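Local coordinates for putative branched-chain amino acid transport system substrate-binding protein (Rhodopseudomonas palustris, PDB 4FB4) that probably binds small aromatic acids, such as the caffeic acid held in its cleft, for uptake by a membrane transport system, at residues Ser77-Thr82 / Leu99-Ile104; Ala114-Ile119 / Ala284-Asp289; Pro191-Val196 / Leu218-His223. All coordinates share one frame; numbering follows the deposited sequence.

Contact 1 (Ser77-Thr82 / Leu99-Ile104); sequences SVTPPT and LAPLPI. With DHC (caffeic acid), chain B.
T82 and A100 pack against each other where helix 79-92 starts beside the loop 99-104. The methyl CB of A100 sits 3.5 Å from T82 OG1. It also touches the backbone of V78, the N-cap residue. T82 OG1 is held at 2.8 Å by V78 O, to which it donates from well above the carbonyl plane, and it also pairs with S76 N. T82 chi1 of -61° leaves T82 CG2 anti to the backbone N, where it meets L102 CD2 at 4.1 Å; the two side chains cross at about a right angle. T79 is the polar part of the contact. Its OG1 lies 2.8 Å from P101 O and 2.9 Å from O1 of caffeic acid, and its single proton can serve one of them at a time. T79 CG2 points at P103 CD. T79 N gives ligand O1 a nearly straight bond of 2.7 Å (165°). P101 CD rests against the ligand ring, 3.4 Å from C6'. The ligand carboxylate therefore meets a backbone N-H in the first turn of a helix, and R174 also binds the ligand. The helix start would probably add to the pull on this negative group.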
loop_
_atom_site.group_PDB
_atom_site.type_symbol
_atom_site.label_atom_id
_atom_site.label_comp_id
_atom_site.label_asym_id
_atom_site.label_seq_id
_atom_site.Cartn_x
_atom_site.Cartn_y
_atom_site.Cartn_z
ATOM N N SER A 77 5.174 4.993 4.566
ATOM C CA SER A 77 3.690 4.842 4.543
ATOM C C SER A 77 2.957 5.414 3.321
ATOM O O SER A 77 1.885 4.964 2.994
ATOM C CB SER A 77 3.132 5.538 5.772
ATOM O OG SER A 77 3.606 4.846 6.897
ATOM N N VAL A 78 3.572 6.358 2.655
ATOM C CA VAL A 78 2.988 7.066 1.495
ATOM C C VAL A 78 4.097 7.183 0.497
ATOM O O VAL A 78 5.257 6.963 0.835
ATOM C CB VAL A 78 2.373 8.443 1.883
ATOM C CG1 VAL A 78 1.168 8.229 2.762
ATOM C CG2 VAL A 78 3.361 9.382 2.613
ATOM N N THR A 79 3.750 7.471 -0.755
ATOM C CA THR A 79 4.689 7.322 -1.854
ATOM C C THR A 79 5.916 8.270 -1.864
ATOM O O THR A 79 7.011 7.787 -2.123
ATOM C CB THR A 79 3.923 7.443 -3.181
ATOM O OG1 THR A 79 2.952 6.388 -3.181
ATOM C CG2 THR A 79 4.877 7.280 -4.353
ATOM N N PRO A 80 5.756 9.574 -1.563
ATOM C CA PRO A 80 7.006 10.430 -1.695
ATOM C C PRO A 80 8.168 10.036 -0.795
ATOM O O PRO A 80 9.313 9.970 -1.294
ATOM C CB PRO A 80 6.509 11.874 -1.430
ATOM C CG PRO A 80 5.020 11.790 -1.738
ATOM C CD PRO A 80 4.567 10.407 -1.355
ATOM N N PRO A 81 7.909 9.746 0.510
ATOM C CA PRO A 81 9.029 9.262 1.289
ATOM C C PRO A 81 9.484 7.855 0.889
ATOM O O PRO A 81 10.624 7.518 1.104
ATOM C CB PRO A 81 8.525 9.295 2.745
ATOM C CG PRO A 81 7.028 9.334 2.646
ATOM C CD PRO A 81 6.739 10.050 1.351
ATOM N N THR A 82 8.594 7.044 0.304
ATOM C CA THR A 82 8.963 5.728 -0.138
ATOM C C THR A 82 9.973 5.806 -1.277
ATOM O O THR A 82 10.928 4.999 -1.329
ATOM C CB THR A 82 7.729 4.876 -0.489
ATOM O OG1 THR A 82 6.951 4.774 0.721
ATOM C CG2 THR A 82 8.143 3.454 -0.931
ATOM N N LEU A 99 6.433 -0.057 1.752
ATOM C CA LEU A 99 5.116 -0.181 2.330
ATOM C C LEU A 99 4.079 0.755 1.708
ATOM O O LEU A 99 2.956 0.883 2.233
ATOM C CB LEU A 99 5.189 -0.020 3.874
ATOM C CG LEU A 99 6.131 -0.976 4.627
ATOM C CD1 LEU A 99 6.148 -0.749 6.152
ATOM C CD2 LEU A 99 5.796 -2.410 4.297
ATOM N N ALA A 100 4.450 1.434 0.615
ATOM C CA ALA A 100 3.546 2.247 -0.193
ATOM C C ALA A 100 3.887 1.955 -1.661
ATOM O O ALA A 100 4.995 1.487 -1.974
ATOM C CB ALA A 100 3.705 3.742 0.120
ATOM N N PRO A 101 2.922 2.154 -2.568
ATOM C CA PRO A 101 3.246 1.916 -3.945
ATOM C C PRO A 101 4.298 2.964 -4.371
ATOM O O PRO A 101 4.401 4.071 -3.804
ATOM C CB PRO A 101 1.911 2.121 -4.691
ATOM C CG PRO A 101 0.856 2.144 -3.672
ATOM C CD PRO A 101 1.501 2.572 -2.392
ATOM N N LEU A 102 5.141 2.604 -5.296
ATOM C CA LEU A 102 6.024 3.584 -5.849
ATOM C C LEU A 102 6.357 3.196 -7.241
ATOM O O LEU A 102 6.248 2.015 -7.575
ATOM C CB LEU A 102 7.297 3.684 -5.046
ATOM C CG LEU A 102 8.360 2.626 -5.265
ATOM C CD1 LEU A 102 9.640 3.308 -4.822
ATOM C CD2 LEU A 102 7.974 1.396 -4.459
ATOM N N PRO A 103 6.754 4.193 -8.042
ATOM C CA PRO A 103 7.203 3.991 -9.394
ATOM C C PRO A 103 8.556 3.305 -9.400
ATOM O O PRO A 103 9.556 3.850 -8.943
ATOM C CB PRO A 103 7.296 5.408 -10.007
ATOM C CG PRO A 103 7.119 6.367 -8.872
ATOM C CD PRO A 103 6.722 5.618 -7.638
ATOM N N ILE A 104 8.558 2.102 -9.932
ATOM C CA ILE A 104 9.796 1.359 -10.155
ATOM C C ILE A 104 10.457 1.879 -11.422
ATOM O O ILE A 104 9.855 1.895 -12.507
ATOM C CB ILE A 104 9.473 -0.117 -10.380
ATOM C CG1 ILE A 104 8.882 -0.724 -9.090
ATOM C CG2 ILE A 104 10.694 -0.888 -10.918
ATOM C CD1 ILE A 104 9.499 -0.319 -7.767
HETATM C C1 DHC B . 0.126 7.552 -1.037
HETATM O O1 DHC B . 1.185 7.988 -1.500
HETATM C C2 DHC B . -0.349 6.164 -1.269
HETATM C C3 DHC B . -0.608 5.464 -0.187
HETATM C "C1'" DHC B . -0.974 3.983 -0.225
HETATM C "C2'" DHC B . -0.564 3.193 0.831
HETATM C "C3'" DHC B . -0.829 1.842 0.854
HETATM C "C4'" DHC B . -1.554 1.184 -0.233
HETATM C "C5'" DHC B . -1.944 1.978 -1.312
HETATM C "C6'" DHC B . -1.630 3.360 -1.280
HETATM O "O4'" DHC B . -1.802 -0.154 -0.142
HETATM O "O3'" DHC B . -0.430 1.133 1.943
HETATM O O2 DHC B . -0.557 8.240 -0.243
#

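Contact 2 (Ala114-Ile119 / Ala284-Asp289); sequences AMPQPI and AAHSFD. With DHC (caffeic acid), chain B.
P116 lies over the ring of H286 in the cleft of a two-lobed periplasmic binding protein fold. Residues 114-119 form one of the crossings between lobes, leading from strand 112-114 of one sheet to helix 119-132 beside the other. H286 stands on helix 282-302. Its CB points toward the 114-119 connection, and CG lies beside the backbone N (chi1 -62°), which carries the ring out to P116 and the ligand. H286 ND1 comes within 4.0 Å of P116 CA and lies near M115 CB. H286 CE1 is closer to P116 CA, at 3.6 Å. Q117 OE1 sits at the ring edge near CE1, with the amide turned 64° from the ring plane. This OE1 is bonded to Q282 NE2, and Q117 NE2 to S347 O, so the amide is fixed from both ends. Over one face of the H286 ring, P116 CG makes a CH-pi contact, above the ring centre and only 13° off the normal. The proline probably limits how far the ring can tilt. M115, a selenomethionine, packs its CG 3.9 Å from H286 O. Its backbone O is bonded to Y333 OH. The carboxylate of D289, one helical turn on, is taken up by S329 OG and Q330 N. At the tip of the histidine, H286 CD2 lies 3.0 Å from O3' of caffeic acid. H286 NE2 shares a hydrogen bond of 2.8 Å with the ligand's O4', which also touches P116 CB at 3.5 Å.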
loop_
_atom_site.group_PDB
_atom_site.type_symbol
_atom_site.label_atom_id
_atom_site.label_comp_id
_atom_site.label_asym_id
_atom_site.label_seq_id
_atom_site.Cartn_x
_atom_site.Cartn_y
_atom_site.Cartn_z
ATOM N N ALA A 114 8.058 -4.069 -3.540
ATOM C CA ALA A 114 6.920 -3.386 -2.902
ATOM C C ALA A 114 5.838 -4.345 -2.472
ATOM O O ALA A 114 5.542 -5.306 -3.160
ATOM C CB ALA A 114 6.366 -2.303 -3.817
HETATM N N MSE A 115 5.282 -4.105 -1.294
HETATM C CA MSE A 115 4.222 -4.922 -0.771
HETATM C C MSE A 115 2.822 -4.525 -1.238
HETATM O O MSE A 115 2.002 -5.422 -1.465
HETATM C CB MSE A 115 4.199 -4.949 0.788
HETATM C CG MSE A 115 5.453 -5.448 1.437
HETATM SE SE MSE A 115 5.954 -7.250 0.866
HETATM C CE MSE A 115 4.623 -7.925 1.794
ATOM N N PRO A 116 2.496 -3.200 -1.303
ATOM C CA PRO A 116 1.122 -2.848 -1.749
ATOM C C PRO A 116 0.885 -3.260 -3.178
ATOM O O PRO A 116 1.821 -3.356 -3.961
ATOM C CB PRO A 116 1.085 -1.307 -1.656
ATOM C CG PRO A 116 2.075 -0.981 -0.567
ATOM C CD PRO A 116 3.202 -2.022 -0.766
ATOM N N GLN A 117 -0.368 -3.543 -3.499
ATOM C CA GLN A 117 -0.746 -3.939 -4.850
ATOM C C GLN A 117 -0.361 -2.851 -5.883
ATOM O O GLN A 117 -0.556 -1.668 -5.637
ATOM C CB GLN A 117 -2.237 -4.179 -4.905
ATOM C CG GLN A 117 -2.692 -5.407 -4.130
ATOM C CD GLN A 117 -2.947 -5.124 -2.668
ATOM O OE1 GLN A 117 -2.735 -4.005 -2.196
ATOM N NE2 GLN A 117 -3.371 -6.158 -1.927
ATOM N N PRO A 118 0.198 -3.262 -7.025
ATOM C CA PRO A 118 0.543 -2.236 -8.011
ATOM C C PRO A 118 -0.733 -1.582 -8.548
ATOM O O PRO A 118 -1.812 -2.220 -8.603
ATOM C CB PRO A 118 1.279 -3.012 -9.118
ATOM C CG PRO A 118 0.897 -4.415 -8.931
ATOM C CD PRO A 118 0.560 -4.622 -7.478
ATOM N N ILE A 119 -0.613 -0.313 -8.935
ATOM C CA ILE A 119 -1.760 0.471 -9.412
ATOM C C ILE A 119 -2.499 -0.246 -10.561
ATOM O O ILE A 119 -3.727 -0.329 -10.526
ATOM C CB ILE A 119 -1.354 1.924 -9.778
ATOM C CG1 ILE A 119 -1.344 2.838 -8.523
ATOM C CG2 ILE A 119 -2.328 2.557 -10.771
ATOM C CD1 ILE A 119 -0.637 2.325 -7.313
ATOM N N ALA A 284 -1.985 -2.250 8.036
ATOM C CA ALA A 284 -1.454 -3.264 8.983
ATOM C C ALA A 284 -0.934 -4.489 8.244
ATOM O O ALA A 284 0.137 -5.006 8.532
ATOM C CB ALA A 284 -2.539 -3.696 9.987
ATOM N N ALA A 285 -1.641 -4.885 7.223
ATOM C CA ALA A 285 -1.312 -6.061 6.497
ATOM C C ALA A 285 -0.004 -5.937 5.775
ATOM O O ALA A 285 0.700 -6.929 5.609
ATOM C CB ALA A 285 -2.463 -6.422 5.555
ATOM N N HIS A 286 0.372 -4.741 5.331
ATOM C CA HIS A 286 1.619 -4.606 4.563
ATOM C C HIS A 286 2.843 -4.869 5.394
ATOM O O HIS A 286 3.812 -5.519 4.927
ATOM C CB HIS A 286 1.745 -3.239 3.865
ATOM C CG HIS A 286 0.682 -2.964 2.867
ATOM N ND1 HIS A 286 0.246 -3.876 2.010
ATOM C CD2 HIS A 286 -0.026 -1.817 2.600
ATOM C CE1 HIS A 286 -0.744 -3.355 1.259
ATOM N NE2 HIS A 286 -0.882 -2.094 1.595
ATOM N N SER A 287 2.891 -4.293 6.590
ATOM C CA SER A 287 4.028 -4.578 7.461
ATOM C C SER A 287 4.052 -6.052 7.937
ATOM O O SER A 287 5.108 -6.699 7.962
ATOM C CB SER A 287 4.125 -3.575 8.634
ATOM O OG SER A 287 3.035 -3.662 9.470
ATOM N N PHE A 288 2.891 -6.604 8.264
ATOM C CA PHE A 288 2.781 -8.002 8.623
ATOM C C PHE A 288 3.308 -8.898 7.481
ATOM O O PHE A 288 4.105 -9.811 7.723
ATOM C CB PHE A 288 1.344 -8.313 8.939
ATOM C CG PHE A 288 1.074 -9.728 9.362
ATOM C CD1 PHE A 288 1.204 -10.107 10.693
ATOM C CD2 PHE A 288 0.657 -10.667 8.450
ATOM C CE1 PHE A 288 0.937 -11.392 11.078
ATOM C CE2 PHE A 288 0.376 -11.951 8.842
ATOM C CZ PHE A 288 0.503 -12.303 10.169
ATOM N N ASP A 289 2.898 -8.586 6.253
ATOM C CA ASP A 289 3.301 -9.332 5.079
ATOM C C ASP A 289 4.779 -9.223 4.759
ATOM O O ASP A 289 5.366 -10.185 4.305
ATOM C CB ASP A 289 2.505 -8.914 3.860
ATOM C CG ASP A 289 1.036 -9.386 3.940
ATOM O OD1 ASP A 289 0.621 -10.089 4.934
ATOM O OD2 ASP A 289 0.271 -9.059 3.009
HETATM C C1 DHC B . 0.126 7.552 -1.037
HETATM O O1 DHC B . 1.185 7.988 -1.500
HETATM C C2 DHC B . -0.349 6.164 -1.269
HETATM C C3 DHC B . -0.608 5.464 -0.187
HETATM C "C1'" DHC B . -0.974 3.983 -0.225
HETATM C "C2'" DHC B . -0.564 3.193 0.831
HETATM C "C3'" DHC B . -0.829 1.842 0.854
HETATM C "C4'" DHC B . -1.554 1.184 -0.233
HETATM C "C5'" DHC B . -1.944 1.978 -1.312
HETATM C "C6'" DHC B . -1.630 3.360 -1.280
HETATM O "O4'" DHC B . -1.802 -0.154 -0.142
HETATM O "O3'" DHC B . -0.430 1.133 1.943
HETATM O O2 DHC B . -0.557 8.240 -0.243
#

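Contact 3 (Pro191-Val196 / Leu218-His223); sequences PDAILV and LIYQTH. With DHC (caffeic acid), chain B.
V196 and Q221 lie side by side on neighbouring parallel strands. The Q221 chain bends at chi2 (-87°), which lays its amide along the valine: Q221 OE1 is 3.7 Å from V196 CG1 and Q221 NE2 is 3.7 Å from V196 CG2. NE2 is bonded to Q207 OE1 and A203 O of helix 200-212. With an alanine in place of Q221, V196 would probably lose its flanking amide and Q207 OE1 would be left without this donor. V196 CG2 also meets I219 CG2 at 3.8 Å. A water accepts from T222 N and can donate to V196 O or Q221 OE1, with more acceptors near it than protons. On the other face, L195 swings CG anti to its own N (chi1 174°), and L195 CD1 reaches Y220 CB at 3.8 Å. The Y220 ring turns its edge to A193 CB, 3.9 Å from Y220 CE1, and its OH pairs with H129 ND1. Parallel-strand hydrogen bonds join the backbones, among them Y220 N to I194 O at 2.8 Å. Strands 193-197 and 218-221, with helix 200-212 between them, form a beta-alpha-beta crossover. Helix 200-212 covers the face of I194, V196 and I219, and helix 119-132 that of L195 and Y220. Strands 137-143 and 242-245 flank the pair.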
loop_
_atom_site.group_PDB
_atom_site.type_symbol
_atom_site.label_atom_id
_atom_site.label_comp_id
_atom_site.label_asym_id
_atom_site.label_seq_id
_atom_site.Cartn_x
_atom_site.Cartn_y
_atom_site.Cartn_z
ATOM N N PRO A 191 -19.306 14.074 -15.150
ATOM C CA PRO A 191 -19.002 12.721 -15.615
ATOM C C PRO A 191 -19.922 11.693 -14.962
ATOM O O PRO A 191 -20.489 11.954 -13.888
ATOM C CB PRO A 191 -17.560 12.520 -15.154
ATOM C CG PRO A 191 -17.462 13.388 -13.940
ATOM C CD PRO A 191 -18.237 14.622 -14.311
ATOM N N ASP A 192 -20.069 10.549 -15.617
ATOM C CA ASP A 192 -20.805 9.414 -15.060
ATOM C C ASP A 192 -20.162 8.878 -13.754
ATOM O O ASP A 192 -20.853 8.344 -12.896
ATOM C CB ASP A 192 -20.879 8.239 -16.071
ATOM C CG ASP A 192 -21.350 8.661 -17.482
ATOM O OD1 ASP A 192 -22.157 9.597 -17.604
ATOM O OD2 ASP A 192 -20.887 8.046 -18.485
ATOM N N ALA A 193 -18.846 9.009 -13.626
ATOM C CA ALA A 193 -18.098 8.495 -12.511
ATOM C C ALA A 193 -16.889 9.362 -12.250
ATOM O O ALA A 193 -16.383 9.995 -13.151
ATOM C CB ALA A 193 -17.615 7.099 -12.815
ATOM N N ILE A 194 -16.406 9.339 -11.017
ATOM C CA ILE A 194 -15.183 10.056 -10.658
ATOM C C ILE A 194 -14.261 9.101 -9.920
ATOM O O ILE A 194 -14.696 8.327 -9.047
ATOM C CB ILE A 194 -15.490 11.318 -9.808
ATOM C CG1 ILE A 194 -16.157 12.393 -10.680
ATOM C CG2 ILE A 194 -14.213 11.870 -9.171
ATOM C CD1 ILE A 194 -16.727 13.579 -9.922
ATOM N N LEU A 195 -12.981 9.115 -10.299
ATOM C CA LEU A 195 -11.989 8.402 -9.574
ATOM C C LEU A 195 -11.189 9.352 -8.725
ATOM O O LEU A 195 -10.721 10.369 -9.219
ATOM C CB LEU A 195 -11.061 7.655 -10.555
ATOM C CG LEU A 195 -9.840 6.948 -10.008
ATOM C CD1 LEU A 195 -10.252 5.766 -9.127
ATOM C CD2 LEU A 195 -8.975 6.484 -11.179
ATOM N N VAL A 196 -11.035 9.005 -7.447
ATOM C CA VAL A 196 -10.333 9.824 -6.499
ATOM C C VAL A 196 -8.988 9.126 -6.273
ATOM O O VAL A 196 -8.945 7.969 -5.822
ATOM C CB VAL A 196 -11.068 9.918 -5.160
ATOM C CG1 VAL A 196 -10.205 10.706 -4.180
ATOM C CG2 VAL A 196 -12.457 10.536 -5.316
ATOM N N LEU A 218 -21.193 7.799 -9.792
ATOM C CA LEU A 218 -20.412 6.839 -8.988
ATOM C C LEU A 218 -19.084 7.411 -8.608
ATOM O O LEU A 218 -18.480 8.119 -9.410
ATOM C CB LEU A 218 -20.192 5.552 -9.756
ATOM C CG LEU A 218 -21.412 4.665 -9.987
ATOM C CD1 LEU A 218 -20.970 3.499 -10.883
ATOM C CD2 LEU A 218 -22.022 4.184 -8.660
ATOM N N ILE A 219 -18.627 7.121 -7.381
ATOM C CA ILE A 219 -17.307 7.540 -6.963
ATOM C C ILE A 219 -16.485 6.302 -6.685
ATOM O O ILE A 219 -16.943 5.350 -6.038
ATOM C CB ILE A 219 -17.323 8.478 -5.734
ATOM C CG1 ILE A 219 -18.163 9.732 -6.037
ATOM C CG2 ILE A 219 -15.893 8.831 -5.332
ATOM C CD1 ILE A 219 -18.379 10.659 -4.838
ATOM N N TYR A 220 -15.277 6.300 -7.233
ATOM C CA TYR A 220 -14.321 5.233 -7.053
ATOM C C TYR A 220 -13.126 5.689 -6.250
ATOM O O TYR A 220 -12.627 6.795 -6.445
ATOM C CB TYR A 220 -13.860 4.735 -8.413
ATOM C CG TYR A 220 -14.938 3.993 -9.170
ATOM C CD1 TYR A 220 -15.897 4.680 -9.906
ATOM C CD2 TYR A 220 -14.972 2.608 -9.193
ATOM C CE1 TYR A 220 -16.875 4.000 -10.610
ATOM C CE2 TYR A 220 -15.953 1.930 -9.893
ATOM C CZ TYR A 220 -16.893 2.614 -10.609
ATOM O OH TYR A 220 -17.860 1.906 -11.296
ATOM N N GLN A 221 -12.720 4.855 -5.301
ATOM C CA GLN A 221 -11.567 5.104 -4.490
ATOM C C GLN A 221 -10.500 4.011 -4.632
ATOM O O GLN A 221 -10.780 2.826 -4.884
ATOM C CB GLN A 221 -11.999 5.185 -3.017
ATOM C CG GLN A 221 -12.895 6.374 -2.666
ATOM C CD GLN A 221 -12.129 7.644 -2.306
ATOM O OE1 GLN A 221 -10.913 7.634 -2.195
ATOM N NE2 GLN A 221 -12.858 8.732 -2.072
ATOM N N THR A 222 -9.255 4.420 -4.404
ATOM C CA THR A 222 -8.108 3.532 -4.507
ATOM C C THR A 222 -7.874 2.783 -3.184
ATOM O O THR A 222 -8.507 3.043 -2.124
ATOM C CB THR A 222 -6.813 4.290 -4.845
ATOM O OG1 THR A 222 -6.351 5.014 -3.682
ATOM C CG2 THR A 222 -7.020 5.210 -6.028
ATOM N N HIS A 223 -6.949 1.842 -3.253
ATOM C CA HIS A 223 -6.591 1.031 -2.092
ATOM C C HIS A 223 -5.902 1.814 -0.988
ATOM O O HIS A 223 -5.808 1.355 0.131
ATOM C CB HIS A 223 -5.862 -0.260 -2.526
ATOM C CG HIS A 223 -4.635 -0.070 -3.351
ATOM N ND1 HIS A 223 -4.553 0.814 -4.371
ATOM C CD2 HIS A 223 -3.413 -0.771 -3.333
ATOM C CE1 HIS A 223 -3.340 0.687 -4.961
ATOM N NE2 HIS A 223 -2.660 -0.302 -4.327
HETATM C C1 DHC B . 0.126 7.552 -1.037
HETATM O O1 DHC B . 1.185 7.988 -1.500
HETATM C C2 DHC B . -0.349 6.164 -1.269
HETATM C C3 DHC B . -0.608 5.464 -0.187
HETATM C "C1'" DHC B . -0.974 3.983 -0.225
HETATM C "C2'" DHC B . -0.564 3.193 0.831
HETATM C "C3'" DHC B . -0.829 1.842 0.854
HETATM C "C4'" DHC B . -1.554 1.184 -0.233
HETATM C "C5'" DHC B . -1.944 1.978 -1.312
HETATM C "C6'" DHC B . -1.630 3.360 -1.280
HETATM O "O4'" DHC B . -1.802 -0.154 -0.142
HETATM O "O3'" DHC B . -0.430 1.133 1.943
HETATM O O2 DHC B . -0.557 8.240 -0.243
HETATM O O HOH W 1 -8.543 7.065 -3.403
#

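All three contacts are buried. Contacts 1 and 2 lie near the middle of the chain, their centres 11 Å apart, and touch through the packing of L99 and A100 on P116. Contact 3 lies about 22 Å from each, measured between centres, inside the sheet of the other lobe. The chemistry follows the place. Contact 1 grips the carboxylate end of caffeic acid, contact 2 a ring hydroxyl, while contact 3 is mostly strand pairing and apolar packing. Only its end reaches the ligand, where H223 lays a ring face over C5'. Q117 O and H223 NE2, 2.8 Å apart, probably form a hydrogen bond that joins contacts 2 and 3.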